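Local coordinates for protein LRA-12 (Uncultured bacterium, PDB 5AEB) that hydrolyses beta-lactam antibiotics, carbapenems among them, as a class B3 metallo-beta-lactamase that works with two zinc ions, at residues Asp37-Tyr41 / Val52-Leu56; Asp174-Tyr179 / Tyr243-Met249; Leu212-Lys216 / Leu258-Gln262. All coordinates share one frame; numbering follows the deposited sequence.

How the contacts relate
The three contacts lie well apart in one alpha-beta/beta-alpha chain and none touch: between contacts 1 and 2 the centres are 22 Å and the nearest atoms about 8 Å apart, between 1 and 3 they are 23 Å and about 12 Å, and between 2 and 3 they are 25 Å and about 13 Å. Contact 1 is the one beside the active site, with the side chain of Leu38 about 5 Å from a zinc ion. Contact 3 packs two helices farther off, the side chain of Leu261 about 11 Å from a zinc ion, whereas contact 2 is remote from the metals. Contacts 2 and 3 cross along the chain, their segments alternating as 174-179, 212-216, 243-249 and 258-262.

Contact 1: Asp37-Tyr41 / Val52-Leu56; sequences DLACY and VNTGL
Antiparallel pairing of Tyr41 with Val52, a hydrogen-bonded pair with CA atoms 5.0 Å apart, anchors two segments whose end-to-end directions differ by 153°. Tyr41 N donates to Val52 O at 3.0 Å, and Val52 N returns a bond to Tyr41 O at 2.8 Å. Val52 O also receives a CA-H...O contact from Cys40 CA. Beyond this pair the regular ladder gives way to side-chain and water bridging. The amide of Asn53 reaches across, ND2 giving a weak bond of 3.3 Å to Ala39 O, while its OD1 is fixed by Thr82 OG1 and Thr83 N. A water in the same gap lies within hydrogen-bonding distance of both Ala39 O and Thr54 O. With SG anti to its own carbonyl carbon (chi1 -54°), Cys40 lays its sulfur against the backbone, 3.4 Å from Thr54 C. At the far end Leu38 CD1 sits over the bare CA of Gly55 at 3.8 Å and equally near Leu56 CG, the two leucine side chains crossing at about a right angle. Every touching residue is buried. Leu38 also rests on the zinc ligands Asp88 and His227, and Asn53 on the zinc ligand His89, which places the contact in the second shell of the metal site. Strands 41-45 and 48-52 meet here at their open ends, with helix 87-90 against Leu38, Asn53 and Leu56, and helix 93-100 against Thr54.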
ATOM      1  N   ASP A  37     -10.287  -7.236   1.317  1.00 23.19           N
ATOM      2  CA  ASP A  37      -8.993  -7.476   0.620  1.00 22.96           C
ATOM      3  C   ASP A  37      -8.124  -6.244   0.259  1.00 22.05           C
ATOM      4  O   ASP A  37      -6.919  -6.379   0.117  1.00 21.70           O
ATOM      5  CB  ASP A  37      -9.156  -8.354  -0.629  1.00 23.74           C
ATOM      6  CG  ASP A  37      -7.819  -8.971  -1.097  1.00 24.15           C
ATOM      7  OD1 ASP A  37      -7.129  -9.668  -0.313  1.00 24.56           O
ATOM      8  OD2 ASP A  37      -7.446  -8.763  -2.258  1.00 24.22           O
ATOM      9  N   LEU A  38      -8.708  -5.055   0.096  1.00 21.77           N
ATOM     10  CA  LEU A  38      -7.879  -3.869  -0.206  1.00 21.03           C
ATOM     11  C   LEU A  38      -7.403  -3.208   1.078  1.00 20.40           C
ATOM     12  O   LEU A  38      -8.177  -2.630   1.826  1.00 20.02           O
ATOM     13  CB  LEU A  38      -8.577  -2.895  -1.162  1.00 21.10           C
ATOM     14  CG  LEU A  38      -9.143  -3.600  -2.403  1.00 21.76           C
ATOM     15  CD1 LEU A  38      -9.794  -2.611  -3.362  1.00 21.80           C
ATOM     16  CD2 LEU A  38      -8.024  -4.363  -3.112  1.00 21.57           C
ATOM     17  N   ALA A  39      -6.110  -3.325   1.335  1.00 20.29           N
ATOM     18  CA  ALA A  39      -5.547  -2.968   2.638  1.00 20.19           C
ATOM     19  C   ALA A  39      -5.254  -1.491   2.683  1.00 20.33           C
ATOM     20  O   ALA A  39      -4.553  -0.945   1.814  1.00 20.77           O
ATOM     21  CB  ALA A  39      -4.292  -3.770   2.910  1.00 20.28           C
ATOM     22  N   CYS A  40      -5.835  -0.839   3.681  1.00 20.30           N
ATOM     23  CA  CYS A  40      -5.598   0.572   3.956  1.00 19.90           C
ATOM     24  C   CYS A  40      -5.233   0.670   5.419  1.00 19.30           C
ATOM     25  O   CYS A  40      -5.772  -0.077   6.266  1.00 19.02           O
ATOM     26  CB  CYS A  40      -6.859   1.382   3.696  1.00 20.62           C
ATOM     27  SG  CYS A  40      -7.490   1.089   2.036  1.00 22.67           S
ATOM     28  N   TYR A  41      -4.340   1.599   5.719  1.00 18.64           N
ATOM     29  CA  TYR A  41      -3.806   1.698   7.058  1.00 18.67           C
ATOM     30  C   TYR A  41      -3.904   3.114   7.559  1.00 18.78           C
ATOM     31  O   TYR A  41      -3.811   4.077   6.772  1.00 18.85           O
ATOM     32  CB  TYR A  41      -2.351   1.213   7.087  1.00 18.73           C
ATOM     33  CG  TYR A  41      -2.201  -0.200   6.565  1.00 18.76           C
ATOM     34  CD1 TYR A  41      -2.487  -1.299   7.373  1.00 18.87           C
ATOM     35  CD2 TYR A  41      -1.783  -0.430   5.254  1.00 18.81           C
ATOM     36  CE1 TYR A  41      -2.359  -2.596   6.891  1.00 19.04           C
ATOM     37  CE2 TYR A  41      -1.677  -1.715   4.754  1.00 18.95           C
ATOM     38  CZ  TYR A  41      -1.950  -2.801   5.583  1.00 19.08           C
ATOM     39  OH  TYR A  41      -1.826  -4.078   5.076  1.00 19.35           O
ATOM     40  N   VAL A  52      -2.565   5.239   4.540  1.00 18.99           N
ATOM     41  CA  VAL A  52      -1.792   4.573   3.471  1.00 18.72           C
ATOM     42  C   VAL A  52      -2.784   3.779   2.636  1.00 18.76           C
ATOM     43  O   VAL A  52      -3.483   2.901   3.179  1.00 18.92           O
ATOM     44  CB  VAL A  52      -0.717   3.615   4.038  1.00 18.68           C
ATOM     45  CG1 VAL A  52       0.083   2.967   2.909  1.00 18.47           C
ATOM     46  CG2 VAL A  52       0.218   4.318   5.035  1.00 18.76           C
ATOM     47  N   ASN A  53      -2.898   4.129   1.350  1.00 18.68           N
ATOM     48  CA  ASN A  53      -3.854   3.525   0.411  1.00 18.81           C
ATOM     49  C   ASN A  53      -5.310   3.858   0.609  1.00 19.22           C
ATOM     50  O   ASN A  53      -5.734   4.175   1.704  1.00 19.69           O
ATOM     51  CB  ASN A  53      -3.699   1.987   0.328  1.00 18.83           C
ATOM     52  CG  ASN A  53      -2.311   1.565  -0.131  1.00 18.63           C
ATOM     53  OD1 ASN A  53      -1.596   2.328  -0.836  1.00 18.48           O
ATOM     54  ND2 ASN A  53      -1.911   0.367   0.246  1.00 18.66           N
ATOM     55  N   THR A  54      -6.078   3.761  -0.468  1.00 19.81           N
ATOM     56  CA  THR A  54      -7.544   3.622  -0.382  1.00 20.59           C
ATOM     57  C   THR A  54      -7.935   2.288  -1.062  1.00 20.97           C
ATOM     58  O   THR A  54      -7.073   1.473  -1.385  1.00 20.86           O
ATOM     59  CB  THR A  54      -8.286   4.792  -1.085  1.00 20.91           C
ATOM     60  OG1 THR A  54      -8.140   4.660  -2.509  1.00 21.13           O
ATOM     61  CG2 THR A  54      -7.719   6.113  -0.659  1.00 20.75           C
ATOM     62  N   GLY A  55      -9.230   2.037  -1.214  1.00 21.66           N
ATOM     63  CA  GLY A  55      -9.679   0.899  -2.018  1.00 22.21           C
ATOM     64  C   GLY A  55     -10.091   1.438  -3.376  1.00 22.76           C
ATOM     65  O   GLY A  55      -9.436   2.356  -3.894  1.00 22.23           O
ATOM     66  N   LEU A  56     -11.174   0.882  -3.937  1.00 23.32           N
ATOM     67  CA  LEU A  56     -11.728   1.366  -5.211  1.00 23.99           C
ATOM     68  C   LEU A  56     -12.404   2.733  -5.052  1.00 24.27           C
ATOM     69  O   LEU A  56     -12.512   3.241  -3.946  1.00 23.49           O
ATOM     70  CB  LEU A  56     -12.735   0.349  -5.771  1.00 24.48           C
ATOM     71  CG  LEU A  56     -12.201  -1.081  -5.864  1.00 24.60           C
ATOM     72  CD1 LEU A  56     -13.330  -2.116  -5.885  1.00 25.01           C
ATOM     73  CD2 LEU A  56     -11.280  -1.213  -7.074  1.00 24.70           C
TER
HETATM   74  O   HOH W   1      -5.413  -0.869  -1.090  1.00 15.74           O

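Contact 2: Asp174-Tyr179 / Tyr243-Met249; sequences DEQRSY and YNPKSFM. With SO4 (sulfate ion), chain F.
Tyr243 points its hydroxyl at the carboxylate of Asp174, and OH donates to OD2 at 2.8 Å on the anti side. The carboxylate and ring planes stand 75° apart, with OD2 at the ring edge. The other oxygen, Asp174 OD1, is occupied within its own turn: it takes Gln176 N at 2.9 Å from above the carboxylate plane and Arg177 N at 2.8 Å nearly along the C-O axis. Two backbone donors on one oxygen hold the carboxylate's rotation, and chi1 of 57°, which sets CG between the backbone N and the carbonyl carbon, turns it back over the turn. Tyr179 crosses Pro245 at about a right angle, its CZ 3.4 Å from Pro245 CB. Met249 extends its chain so that CE arrives at the edge of the Tyr179 ring. Met249 CE also lies over one face of the Arg177 guanidinium, 3.4 Å from Arg177 NH2. The two chains meet head-on, and Tyr179 CE1 lies on that same guanidinium face. Outside the pair, Gly28 N also bonds to Tyr243 OH, and Arg25 makes a cation-pi contact with that ring. A sulfate, probably from the crystallisation liquor, accepts at O1 from Glu175 N at 3.0 Å and also bonds Arg25 NH1. Gln176 N closes an Asx turn and Arg177 N an Asx motif in the connection between antiparallel strands 166-173 and 178-184, packed here against the 3-10 turn 245-248.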
ATOM      1  N   ASP A 174       3.518   0.151  21.662  1.00 36.37           N
ATOM      2  CA  ASP A 174       2.441   0.155  22.628  1.00 37.58           C
ATOM      3  C   ASP A 174       3.063   0.426  24.010  1.00 39.54           C
ATOM      4  O   ASP A 174       4.196   0.899  24.075  1.00 38.88           O
ATOM      5  CB  ASP A 174       1.617  -1.140  22.541  1.00 37.86           C
ATOM      6  CG  ASP A 174       2.445  -2.410  22.731  1.00 38.00           C
ATOM      7  OD1 ASP A 174       3.452  -2.386  23.485  1.00 38.24           O
ATOM      8  OD2 ASP A 174       2.047  -3.452  22.150  1.00 37.32           O
ATOM      9  N   GLU A 175       2.343   0.151  25.102  1.00 42.35           N
ATOM     10  CA  GLU A 175       2.877   0.417  26.449  1.00 45.72           C
ATOM     11  C   GLU A 175       3.932  -0.579  26.937  1.00 46.31           C
ATOM     12  O   GLU A 175       4.646  -0.292  27.901  1.00 46.93           O
ATOM     13  CB  GLU A 175       1.759   0.522  27.486  1.00 49.18           C
ATOM     14  CG  GLU A 175       1.202   1.927  27.647  1.00 52.08           C
ATOM     15  CD  GLU A 175       0.002   1.975  28.578  1.00 55.46           C
ATOM     16  OE1 GLU A 175      -0.053   1.174  29.547  1.00 57.47           O
ATOM     17  OE2 GLU A 175      -0.889   2.817  28.339  1.00 55.79           O
ATOM     18  N   GLN A 176       4.030  -1.729  26.270  1.00 45.91           N
ATOM     19  CA  GLN A 176       4.973  -2.786  26.652  1.00 47.19           C
ATOM     20  C   GLN A 176       6.197  -2.908  25.741  1.00 44.25           C
ATOM     21  O   GLN A 176       7.276  -3.311  26.180  1.00 44.55           O
ATOM     22  CB  GLN A 176       4.248  -4.140  26.715  1.00 52.05           C
ATOM     23  CG  GLN A 176       3.313  -4.305  27.917  1.00 58.13           C
ATOM     24  CD  GLN A 176       4.023  -4.167  29.269  1.00 62.42           C
ATOM     25  OE1 GLN A 176       5.130  -4.683  29.465  1.00 65.26           O
ATOM     26  NE2 GLN A 176       3.381  -3.471  30.208  1.00 64.16           N
ATOM     27  N   ARG A 177       6.029  -2.546  24.473  1.00 40.02           N
ATOM     28  CA  ARG A 177       6.994  -2.897  23.453  1.00 37.55           C
ATOM     29  C   ARG A 177       6.935  -2.038  22.182  1.00 34.54           C
ATOM     30  O   ARG A 177       5.871  -1.529  21.794  1.00 32.69           O
ATOM     31  CB  ARG A 177       6.818  -4.387  23.096  1.00 38.15           C
ATOM     32  CG  ARG A 177       7.604  -4.822  21.891  1.00 37.27           C
ATOM     33  CD  ARG A 177       7.705  -6.322  21.776  1.00 37.60           C
ATOM     34  NE  ARG A 177       8.480  -6.633  20.584  1.00 36.73           N
ATOM     35  CZ  ARG A 177       8.662  -7.851  20.103  1.00 36.54           C
ATOM     36  NH1 ARG A 177       8.110  -8.900  20.697  1.00 37.56           N
ATOM     37  NH2 ARG A 177       9.376  -8.006  19.010  1.00 36.19           N
ATOM     38  N   SER A 178       8.109  -1.903  21.565  1.00 32.86           N
ATOM     39  CA  SER A 178       8.313  -1.253  20.293  1.00 31.19           C
ATOM     40  C   SER A 178       8.366  -2.320  19.150  1.00 30.33           C
ATOM     41  O   SER A 178       8.857  -3.445  19.351  1.00 30.94           O
ATOM     42  CB  SER A 178       9.582  -0.400  20.384  1.00 31.73           C
ATOM     43  OG  SER A 178       9.757   0.440  19.260  1.00 31.94           O
ATOM     44  N   TYR A 179       7.802  -1.983  17.986  1.00 28.45           N
ATOM     45  CA  TYR A 179       7.755  -2.885  16.820  1.00 27.53           C
ATOM     46  C   TYR A 179       8.246  -2.190  15.555  1.00 26.07           C
ATOM     47  O   TYR A 179       7.899  -1.032  15.281  1.00 25.20           O
ATOM     48  CB  TYR A 179       6.342  -3.383  16.536  1.00 27.87           C
ATOM     49  CG  TYR A 179       5.709  -4.169  17.641  1.00 29.72           C
ATOM     50  CD1 TYR A 179       5.917  -5.529  17.738  1.00 30.84           C
ATOM     51  CD2 TYR A 179       4.898  -3.547  18.599  1.00 30.71           C
ATOM     52  CE1 TYR A 179       5.333  -6.270  18.756  1.00 33.06           C
ATOM     53  CE2 TYR A 179       4.315  -4.274  19.635  1.00 32.54           C
ATOM     54  CZ  TYR A 179       4.539  -5.647  19.693  1.00 33.80           C
ATOM     55  OH  TYR A 179       3.987  -6.429  20.678  1.00 36.61           O
ATOM     56  N   TYR A 243      -6.484  -6.788  20.731  1.00 43.53           N
ATOM     57  CA  TYR A 243      -5.099  -6.441  20.434  1.00 40.01           C
ATOM     58  C   TYR A 243      -4.125  -7.634  20.517  1.00 38.97           C
ATOM     59  O   TYR A 243      -3.989  -8.259  21.559  1.00 38.78           O
ATOM     60  CB  TYR A 243      -4.664  -5.322  21.377  1.00 38.88           C
ATOM     61  CG  TYR A 243      -3.345  -4.695  21.023  1.00 37.02           C
ATOM     62  CD1 TYR A 243      -3.153  -4.117  19.781  1.00 35.33           C
ATOM     63  CD2 TYR A 243      -2.294  -4.663  21.946  1.00 36.67           C
ATOM     64  CE1 TYR A 243      -1.953  -3.531  19.451  1.00 34.31           C
ATOM     65  CE2 TYR A 243      -1.079  -4.082  21.625  1.00 35.95           C
ATOM     66  CZ  TYR A 243      -0.924  -3.513  20.369  1.00 34.53           C
ATOM     67  OH  TYR A 243       0.247  -2.923  20.013  1.00 33.94           O
ATOM     68  N   ASN A 244      -3.453  -7.942  19.409  1.00 37.17           N
ATOM     69  CA  ASN A 244      -2.446  -8.996  19.393  1.00 36.13           C
ATOM     70  C   ASN A 244      -1.402  -8.831  18.293  1.00 34.35           C
ATOM     71  O   ASN A 244      -1.486  -9.521  17.275  1.00 33.23           O
ATOM     72  CB  ASN A 244      -3.093 -10.373  19.236  1.00 37.48           C
ATOM     73  CG  ASN A 244      -2.129 -11.514  19.577  1.00 38.61           C
ATOM     74  OD1 ASN A 244      -1.113 -11.318  20.262  1.00 38.89           O
ATOM     75  ND2 ASN A 244      -2.457 -12.716  19.113  1.00 39.12           N
ATOM     76  N   PRO A 245      -0.405  -7.946  18.511  1.00 33.50           N
ATOM     77  CA  PRO A 245       0.681  -7.703  17.537  1.00 32.20           C
ATOM     78  C   PRO A 245       1.416  -8.982  17.113  1.00 31.91           C
ATOM     79  O   PRO A 245       1.913  -9.090  15.965  1.00 30.87           O
ATOM     80  CB  PRO A 245       1.660  -6.800  18.293  1.00 32.45           C
ATOM     81  CG  PRO A 245       0.947  -6.312  19.501  1.00 33.76           C
ATOM     82  CD  PRO A 245      -0.259  -7.155  19.752  1.00 33.85           C
ATOM     83  N   LYS A 246       1.493  -9.952  18.020  1.00 32.07           N
ATOM     84  CA  LYS A 246       2.310 -11.143  17.745  1.00 31.76           C
ATOM     85  C   LYS A 246       1.777 -12.035  16.611  1.00 30.63           C
ATOM     86  O   LYS A 246       2.568 -12.696  15.920  1.00 29.42           O
ATOM     87  CB  LYS A 246       2.627 -11.907  19.037  1.00 33.29           C
ATOM     88  CG  LYS A 246       3.546 -11.076  19.944  1.00 34.91           C
ATOM     89  CD  LYS A 246       3.664 -11.645  21.336  1.00 36.36           C
ATOM     90  CE  LYS A 246       4.478 -10.728  22.228  1.00 37.89           C
ATOM     91  NZ  LYS A 246       4.678 -11.414  23.551  1.00 40.41           N
ATOM     92  N   SER A 247       0.467 -11.991  16.362  1.00 30.14           N
ATOM     93  CA  SER A 247      -0.104 -12.781  15.279  1.00 29.49           C
ATOM     94  C   SER A 247       0.327 -12.294  13.891  1.00 28.01           C
ATOM     95  O   SER A 247       0.157 -13.008  12.886  1.00 27.59           O
ATOM     96  CB  SER A 247      -1.617 -12.916  15.403  1.00 30.96           C
ATOM     97  OG  SER A 247      -2.210 -11.699  15.801  1.00 33.18           O
ATOM     98  N   PHE A 248       0.957 -11.119  13.855  1.00 26.44           N
ATOM     99  CA  PHE A 248       1.468 -10.544  12.622  1.00 25.09           C
ATOM    100  C   PHE A 248       2.982 -10.707  12.447  1.00 24.46           C
ATOM    101  O   PHE A 248       3.559 -10.261  11.453  1.00 23.87           O
ATOM    102  CB  PHE A 248       1.001  -9.079  12.498  1.00 24.54           C
ATOM    103  CG  PHE A 248      -0.485  -8.952  12.331  1.00 24.65           C
ATOM    104  CD1 PHE A 248      -1.079  -9.173  11.094  1.00 24.26           C
ATOM    105  CD2 PHE A 248      -1.299  -8.661  13.422  1.00 25.35           C
ATOM    106  CE1 PHE A 248      -2.456  -9.078  10.956  1.00 24.74           C
ATOM    107  CE2 PHE A 248      -2.666  -8.555  13.288  1.00 25.48           C
ATOM    108  CZ  PHE A 248      -3.250  -8.783  12.060  1.00 25.50           C
ATOM    109  N   MET A 249       3.613 -11.367  13.419  1.00 24.67           N
ATOM    110  CA  MET A 249       5.007 -11.737  13.314  1.00 24.34           C
ATOM    111  C   MET A 249       5.078 -13.031  12.496  1.00 23.88           C
ATOM    112  O   MET A 249       4.570 -14.074  12.923  1.00 24.36           O
ATOM    113  CB  MET A 249       5.633 -11.875  14.696  1.00 25.05           C
ATOM    114  CG  MET A 249       5.764 -10.551  15.468  1.00 25.85           C
ATOM    115  SD  MET A 249       6.539 -10.816  17.112  1.00 27.14           S
ATOM    116  CE  MET A 249       6.412  -9.134  17.727  1.00 28.07           C
TER
HETATM  117  S   SO4 F1310      -1.474  -0.368  24.965  1.00 76.51           S
HETATM  118  O1  SO4 F1310      -0.394  -0.789  25.889  1.00 80.49           O
HETATM  119  O2  SO4 F1310      -1.144   1.001  24.473  1.00 68.49           O
HETATM  120  O3  SO4 F1310      -2.781  -0.386  25.671  1.00 72.97           O
HETATM  121  O4  SO4 F1310      -1.569  -1.356  23.859  1.00 72.89           O

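Contact 3: Leu212-Lys216 / Leu258-Gln262; sequences LQAMK and LDKLQ
Antiparallel helix packing joins helix 204-216 to helix 251-267 in the alpha-beta/beta-alpha fold of the metallo-beta-lactamases; the short segments run at 169° to each other, with axes 10.9 Å apart. No hydrogen bond links the two segments, and the contact rests largely on apolar groups. Leu258 is the main projection: its CD1 reaches the opposing helix backbone at 3.7 Å from Lys216 N, and touches Met215 CB at 4.0 Å and Lys216 CG at 3.9 Å. The Lys216 chain runs alongside Leu258 in the reverse sense. From the other helix, Leu212 CD2 packs on the turn 258-262, 4.1 Å from Leu258 O and 4.4 Å from Leu261 CB. Pro187 touches both Leu212 and Leu261 and so extends this apolar patch. Two further bonds also join the helices: Tyr254 OH and Arg251 NH2, both on helix 251-267, bond to Met215 O and Lys216 O respectively. At the more open margin Gln262 bends at chi2 (71°), which brings its OE1 near Leu212 CD1, while its NE2 bonds to Glu266. The Lys216 chain crosses Gln262 at about a right angle, and Lys216 NZ stands 3.7 Å from Gln262 OE1.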
ATOM      1  N   LEU A 212      13.290  -7.641  -5.476  1.00 22.25           N
ATOM      2  CA  LEU A 212      13.382  -8.971  -4.858  1.00 23.27           C
ATOM      3  C   LEU A 212      14.583  -9.099  -3.893  1.00 24.39           C
ATOM      4  O   LEU A 212      14.421  -9.492  -2.725  1.00 24.27           O
ATOM      5  CB  LEU A 212      13.429 -10.058  -5.931  1.00 23.65           C
ATOM      6  CG  LEU A 212      12.088 -10.200  -6.627  1.00 23.17           C
ATOM      7  CD1 LEU A 212      12.304 -10.766  -8.010  1.00 23.88           C
ATOM      8  CD2 LEU A 212      11.136 -11.063  -5.792  1.00 23.06           C
ATOM      9  N   GLN A 213      15.765  -8.727  -4.375  1.00 25.62           N
ATOM     10  CA  GLN A 213      16.971  -8.686  -3.557  1.00 27.21           C
ATOM     11  C   GLN A 213      16.852  -7.728  -2.329  1.00 26.10           C
ATOM     12  O   GLN A 213      17.119  -8.130  -1.192  1.00 26.10           O
ATOM     13  CB  GLN A 213      18.163  -8.315  -4.456  1.00 29.98           C
ATOM     14  CG  GLN A 213      19.422  -7.941  -3.701  1.00 33.73           C
ATOM     15  CD  GLN A 213      20.284  -9.135  -3.352  1.00 37.51           C
ATOM     16  OE1 GLN A 213      21.269  -9.001  -2.610  1.00 41.43           O
ATOM     17  NE2 GLN A 213      19.930 -10.321  -3.893  1.00 38.33           N
ATOM     18  N   ALA A 214      16.435  -6.481  -2.565  1.00 24.75           N
ATOM     19  CA  ALA A 214      16.256  -5.510  -1.494  1.00 23.95           C
ATOM     20  C   ALA A 214      15.242  -5.995  -0.434  1.00 22.98           C
ATOM     21  O   ALA A 214      15.478  -5.860   0.764  1.00 23.17           O
ATOM     22  CB  ALA A 214      15.824  -4.166  -2.059  1.00 23.09           C
ATOM     23  N   MET A 215      14.123  -6.543  -0.877  1.00 22.09           N
ATOM     24  CA  MET A 215      13.074  -7.017   0.081  1.00 21.51           C
ATOM     25  C   MET A 215      13.466  -8.219   0.929  1.00 21.70           C
ATOM     26  O   MET A 215      13.068  -8.303   2.106  1.00 21.44           O
ATOM     27  CB  MET A 215      11.716  -7.232  -0.598  1.00 20.51           C
ATOM     28  CG  MET A 215      11.024  -5.910  -0.960  1.00 20.02           C
ATOM     29  SD  MET A 215       9.477  -6.126  -1.859  1.00 19.35           S
ATOM     30  CE  MET A 215       8.377  -6.123  -0.437  1.00 19.01           C
ATOM     31  N   LYS A 216      14.187  -9.167   0.339  1.00 22.55           N
ATOM     32  CA  LYS A 216      14.695 -10.332   1.077  1.00 23.19           C
ATOM     33  C   LYS A 216      15.569  -9.894   2.255  1.00 23.17           C
ATOM     34  O   LYS A 216      15.538 -10.522   3.326  1.00 23.13           O
ATOM     35  CB  LYS A 216      15.475 -11.309   0.180  1.00 24.66           C
ATOM     36  CG  LYS A 216      14.590 -12.184  -0.720  1.00 25.63           C
ATOM     37  CD  LYS A 216      15.350 -12.746  -1.926  1.00 27.31           C
ATOM     38  CE  LYS A 216      14.413 -13.084  -3.096  1.00 28.04           C
ATOM     39  NZ  LYS A 216      14.343 -14.556  -3.334  1.00 29.77           N
ATOM     40  N   LEU A 258       8.074 -14.250  -0.988  1.00 23.93           N
ATOM     41  CA  LEU A 258       9.096 -13.731  -1.890  1.00 24.41           C
ATOM     42  C   LEU A 258       9.723 -14.834  -2.770  1.00 25.75           C
ATOM     43  O   LEU A 258      10.133 -14.573  -3.908  1.00 25.96           O
ATOM     44  CB  LEU A 258      10.179 -12.958  -1.140  1.00 24.65           C
ATOM     45  CG  LEU A 258       9.795 -11.604  -0.532  1.00 24.75           C
ATOM     46  CD1 LEU A 258      10.983 -11.050   0.229  1.00 26.00           C
ATOM     47  CD2 LEU A 258       9.296 -10.599  -1.569  1.00 25.09           C
ATOM     48  N   ASP A 259       9.833 -16.045  -2.213  1.00 27.15           N
ATOM     49  CA  ASP A 259      10.263 -17.222  -2.947  1.00 29.10           C
ATOM     50  C   ASP A 259       9.358 -17.420  -4.166  1.00 28.86           C
ATOM     51  O   ASP A 259       9.845 -17.460  -5.289  1.00 29.07           O
ATOM     52  CB  ASP A 259      10.175 -18.444  -2.030  1.00 31.49           C
ATOM     53  CG  ASP A 259      11.081 -19.559  -2.455  1.00 35.11           C
ATOM     54  OD1 ASP A 259      11.733 -19.469  -3.519  1.00 36.73           O
ATOM     55  OD2 ASP A 259      11.154 -20.550  -1.708  1.00 38.24           O
ATOM     56  N   LYS A 260       8.047 -17.529  -3.924  1.00 28.69           N
ATOM     57  CA  LYS A 260       7.037 -17.633  -4.985  1.00 29.54           C
ATOM     58  C   LYS A 260       7.153 -16.501  -6.010  1.00 28.56           C
ATOM     59  O   LYS A 260       7.134 -16.735  -7.213  1.00 29.40           O
ATOM     60  CB  LYS A 260       5.654 -17.634  -4.386  1.00 30.82           C
ATOM     61  CG  LYS A 260       5.241 -19.009  -3.881  1.00 34.55           C
ATOM     62  CD  LYS A 260       4.398 -18.946  -2.611  1.00 36.55           C
ATOM     63  CE  LYS A 260       3.009 -18.347  -2.868  1.00 39.27           C
ATOM     64  NZ  LYS A 260       2.454 -17.623  -1.686  1.00 39.85           N
ATOM     65  N   LEU A 261       7.332 -15.276  -5.536  1.00 26.60           N
ATOM     66  CA  LEU A 261       7.406 -14.167  -6.450  1.00 26.35           C
ATOM     67  C   LEU A 261       8.732 -14.174  -7.239  1.00 26.84           C
ATOM     68  O   LEU A 261       8.784 -13.704  -8.374  1.00 27.05           O
ATOM     69  CB  LEU A 261       7.159 -12.848  -5.716  1.00 25.01           C
ATOM     70  CG  LEU A 261       5.803 -12.698  -5.006  1.00 24.94           C
ATOM     71  CD1 LEU A 261       5.849 -11.440  -4.178  1.00 24.48           C
ATOM     72  CD2 LEU A 261       4.603 -12.682  -5.955  1.00 25.72           C
ATOM     73  N   GLN A 262       9.778 -14.711  -6.629  1.00 27.72           N
ATOM     74  CA  GLN A 262      11.071 -14.919  -7.286  1.00 30.27           C
ATOM     75  C   GLN A 262      10.944 -15.901  -8.472  1.00 32.05           C
ATOM     76  O   GLN A 262      11.397 -15.590  -9.575  1.00 32.47           O
ATOM     77  CB  GLN A 262      12.101 -15.402  -6.269  1.00 31.38           C
ATOM     78  CG  GLN A 262      13.392 -15.963  -6.850  1.00 34.38           C
ATOM     79  CD  GLN A 262      14.261 -14.879  -7.458  1.00 35.75           C
ATOM     80  OE1 GLN A 262      14.381 -13.778  -6.913  1.00 35.49           O
ATOM     81  NE2 GLN A 262      14.853 -15.177  -8.608  1.00 37.77           N
TER